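Long-range contact in protease (Helicobacter pylori, PDB 5EUF), which is an M16-family zinc protease that probably acts as a virulence factor, cleaving the cytoplasmic domain of human junctional adhesion molecule A and so weakening the gastric epithelial barrier: residues S49-M54 against K177-F182. Numbering follows the deposited sequence.
Sequences SGIAHM and KDIKKF. With ZN (zinc ion), chain G.
The first turn of helix 51-58 has two faces with different tasks: H53 reaches the metal, while I51, A52 and M54 pack against helix 176-186. I51 is the centre of the contact. Its CG2 branch, anti to the backbone N, lies over one face of the F182 ring in a CH-pi contact, 4.0 Å from CG2 to the F182 centroid and 28° off the ring normal. The ring atom nearest to I51 CG2 is F182 CG, at 3.6 Å. The other branch of I51, extended through chi2, carries CD1 alongside CB of D178, whose carboxylate turns instead to K48 and T175. F182 has CG anti to its own N (chi1 -166°), which sends the ring across to the zinc-site helix, where CE1 meets A52 obliquely, 3.9 Å from A52 CB. One turn earlier, I179 extends CD1 to M54 CG at 3.6 Å, the two chains crossing at about a right angle. M54, a selenomethionine, bends at chi2 (71°) and also touches W174 and F123. The interface is thus apolar and buried. H53, its CG anti to N, holds zinc through NE2 at 2.4 Å, with E133 as the other protein ligand seen. With H53, E56 and H57 on one helix, the spacing is that of the inverted HXXEH zinc motif of M16 peptidases, here backed by helix 176-186.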
ATOM      1  N   SER B  49      -4.142   2.726  -9.332  1.00 38.24           N
ATOM      2  CA  SER B  49      -2.985   3.608  -9.456  1.00 26.07           C
ATOM      3  C   SER B  49      -2.506   3.733 -10.898  1.00 27.33           C
ATOM      4  O   SER B  49      -2.828   2.898 -11.745  1.00 27.93           O
ATOM      5  CB  SER B  49      -1.836   3.109  -8.583  1.00 18.39           C
ATOM      6  OG  SER B  49      -1.277   1.926  -9.125  1.00 22.03           O
ATOM      7  N   GLY B  50      -1.733   4.782 -11.167  1.00 25.13           N
ATOM      8  CA  GLY B  50      -1.214   5.038 -12.499  1.00 26.19           C
ATOM      9  C   GLY B  50      -2.211   5.721 -13.418  1.00 31.13           C
ATOM     10  O   GLY B  50      -1.931   5.929 -14.598  1.00 36.07           O
ATOM     11  N   ILE B  51      -3.377   6.070 -12.879  1.00 34.87           N
ATOM     12  CA  ILE B  51      -4.441   6.672 -13.677  1.00 30.78           C
ATOM     13  C   ILE B  51      -4.096   8.102 -14.082  1.00 30.01           C
ATOM     14  O   ILE B  51      -4.357   8.517 -15.212  1.00 35.96           O
ATOM     15  CB  ILE B  51      -5.786   6.661 -12.919  1.00 33.19           C
ATOM     16  CG1 ILE B  51      -6.264   5.222 -12.712  1.00 35.51           C
ATOM     17  CG2 ILE B  51      -6.843   7.451 -13.674  1.00 26.44           C
ATOM     18  CD1 ILE B  51      -7.666   5.118 -12.153  1.00 32.64           C
ATOM     19  N   ALA B  52      -3.500   8.848 -13.156  1.00 34.50           N
ATOM     20  CA  ALA B  52      -3.081  10.217 -13.429  1.00 29.97           C
ATOM     21  C   ALA B  52      -2.128  10.256 -14.622  1.00 30.76           C
ATOM     22  O   ALA B  52      -2.184  11.167 -15.448  1.00 27.15           O
ATOM     23  CB  ALA B  52      -2.428  10.832 -12.199  1.00 12.32           C
ATOM     24  N   HIS B  53      -1.269   9.244 -14.703  1.00 26.59           N
ATOM     25  CA  HIS B  53      -0.312   9.104 -15.793  1.00 13.64           C
ATOM     26  C   HIS B  53      -0.984   8.679 -17.098  1.00 21.26           C
ATOM     27  O   HIS B  53      -0.593   9.127 -18.173  1.00 26.78           O
ATOM     28  CB  HIS B  53       0.773   8.098 -15.410  1.00 26.35           C
ATOM     29  CG  HIS B  53       1.778   7.843 -16.490  1.00 25.99           C
ATOM     30  ND1 HIS B  53       1.706   6.755 -17.332  1.00 28.74           N
ATOM     31  CD2 HIS B  53       2.887   8.529 -16.856  1.00 35.87           C
ATOM     32  CE1 HIS B  53       2.723   6.783 -18.176  1.00 36.78           C
ATOM     33  NE2 HIS B  53       3.454   7.851 -17.909  1.00 55.47           N
HETATM   34  N   MSE B  54      -1.987   7.811 -17.001  1.00 19.46           N
HETATM   35  CA  MSE B  54      -2.735   7.370 -18.179  1.00 21.58           C
HETATM   36  C   MSE B  54      -3.412   8.556 -18.863  1.00 33.96           C
HETATM   37  O   MSE B  54      -3.419   8.654 -20.092  1.00 30.51           O
HETATM   38  CB  MSE B  54      -3.774   6.310 -17.798  1.00 15.99           C
HETATM   39  CG  MSE B  54      -4.749   5.924 -18.915  1.00 16.99           C
HETATM   40 SE   MSE B  54      -3.972   4.873 -20.375  0.54 35.30          SE
HETATM   41  CE  MSE B  54      -5.598   4.502 -21.379  1.00 65.93           C
ATOM     42  N   LYS B 177     -14.895   3.859 -16.914  1.00 50.74           N
ATOM     43  CA  LYS B 177     -15.623   4.595 -15.889  1.00 32.08           C
ATOM     44  C   LYS B 177     -14.664   5.171 -14.851  1.00 33.43           C
ATOM     45  O   LYS B 177     -14.822   6.314 -14.423  1.00 39.64           O
ATOM     46  CB  LYS B 177     -16.659   3.691 -15.215  1.00 36.88           C
ATOM     47  CG  LYS B 177     -17.581   4.406 -14.235  1.00 51.20           C
ATOM     48  CD  LYS B 177     -18.603   3.444 -13.639  1.00 70.84           C
ATOM     49  CE  LYS B 177     -19.442   4.107 -12.554  1.00 70.12           C
ATOM     50  NZ  LYS B 177     -20.339   3.134 -11.861  1.00 59.47           N
ATOM     51  N   ASP B 178     -13.669   4.377 -14.458  1.00 38.11           N
ATOM     52  CA  ASP B 178     -12.666   4.815 -13.487  1.00 38.77           C
ATOM     53  C   ASP B 178     -11.946   6.065 -13.963  1.00 40.96           C
ATOM     54  O   ASP B 178     -11.771   7.025 -13.212  1.00 40.20           O
ATOM     55  CB  ASP B 178     -11.641   3.710 -13.226  1.00 31.26           C
ATOM     56  CG  ASP B 178     -12.189   2.595 -12.363  1.00 40.95           C
ATOM     57  OD1 ASP B 178     -13.012   2.883 -11.467  1.00 52.28           O
ATOM     58  OD2 ASP B 178     -11.798   1.431 -12.586  1.00 40.76           O
ATOM     59  N   ILE B 179     -11.537   6.039 -15.224  1.00 49.54           N
ATOM     60  CA  ILE B 179     -10.768   7.121 -15.817  1.00 37.89           C
ATOM     61  C   ILE B 179     -11.624   8.365 -16.048  1.00 31.24           C
ATOM     62  O   ILE B 179     -11.173   9.488 -15.813  1.00 24.94           O
ATOM     63  CB  ILE B 179     -10.126   6.658 -17.133  1.00 27.27           C
ATOM     64  CG1 ILE B 179      -9.008   5.662 -16.825  1.00 20.90           C
ATOM     65  CG2 ILE B 179      -9.594   7.837 -17.932  1.00 24.66           C
ATOM     66  CD1 ILE B 179      -8.142   5.342 -18.002  1.00 51.33           C
ATOM     67  N   LYS B 180     -12.862   8.166 -16.490  1.00 32.75           N
ATOM     68  CA  LYS B 180     -13.784   9.283 -16.655  1.00 39.08           C
ATOM     69  C   LYS B 180     -14.057   9.958 -15.312  1.00 33.93           C
ATOM     70  O   LYS B 180     -14.166  11.182 -15.235  1.00 47.25           O
ATOM     71  CB  LYS B 180     -15.093   8.821 -17.295  1.00 24.67           C
ATOM     72  CG  LYS B 180     -14.969   8.472 -18.767  1.00 26.88           C
ATOM     73  CD  LYS B 180     -16.329   8.207 -19.381  1.00 44.47           C
ATOM     74  CE  LYS B 180     -16.241   8.024 -20.884  1.00 46.98           C
ATOM     75  NZ  LYS B 180     -17.590   7.817 -21.482  1.00 55.73           N
ATOM     76  N   LYS B 181     -14.154   9.157 -14.255  1.00 27.15           N
ATOM     77  CA  LYS B 181     -14.363   9.686 -12.912  1.00 32.81           C
ATOM     78  C   LYS B 181     -13.165  10.513 -12.470  1.00 33.20           C
ATOM     79  O   LYS B 181     -13.320  11.636 -11.992  1.00 46.18           O
ATOM     80  CB  LYS B 181     -14.623   8.556 -11.922  1.00 29.61           C
ATOM     81  N   PHE B 182     -11.972   9.952 -12.641  1.00 29.00           N
ATOM     82  CA  PHE B 182     -10.738  10.609 -12.224  1.00 29.33           C
ATOM     83  C   PHE B 182     -10.515  11.918 -12.977  1.00 32.43           C
ATOM     84  O   PHE B 182     -10.210  12.945 -12.371  1.00 39.34           O
ATOM     85  CB  PHE B 182      -9.542   9.674 -12.433  1.00 33.27           C
ATOM     86  CG  PHE B 182      -8.287  10.118 -11.726  1.00 39.19           C
ATOM     87  CD1 PHE B 182      -7.417  11.019 -12.322  1.00 44.10           C
ATOM     88  CD2 PHE B 182      -7.973   9.623 -10.471  1.00 19.26           C
ATOM     89  CE1 PHE B 182      -6.263  11.423 -11.675  1.00 39.33           C
ATOM     90  CE2 PHE B 182      -6.820  10.021  -9.820  1.00 17.18           C
ATOM     91  CZ  PHE B 182      -5.964  10.922 -10.421  1.00 37.58           C
TER
HETATM   92 ZN    ZN G 502       4.706   8.028 -19.956  0.87 91.95          ZN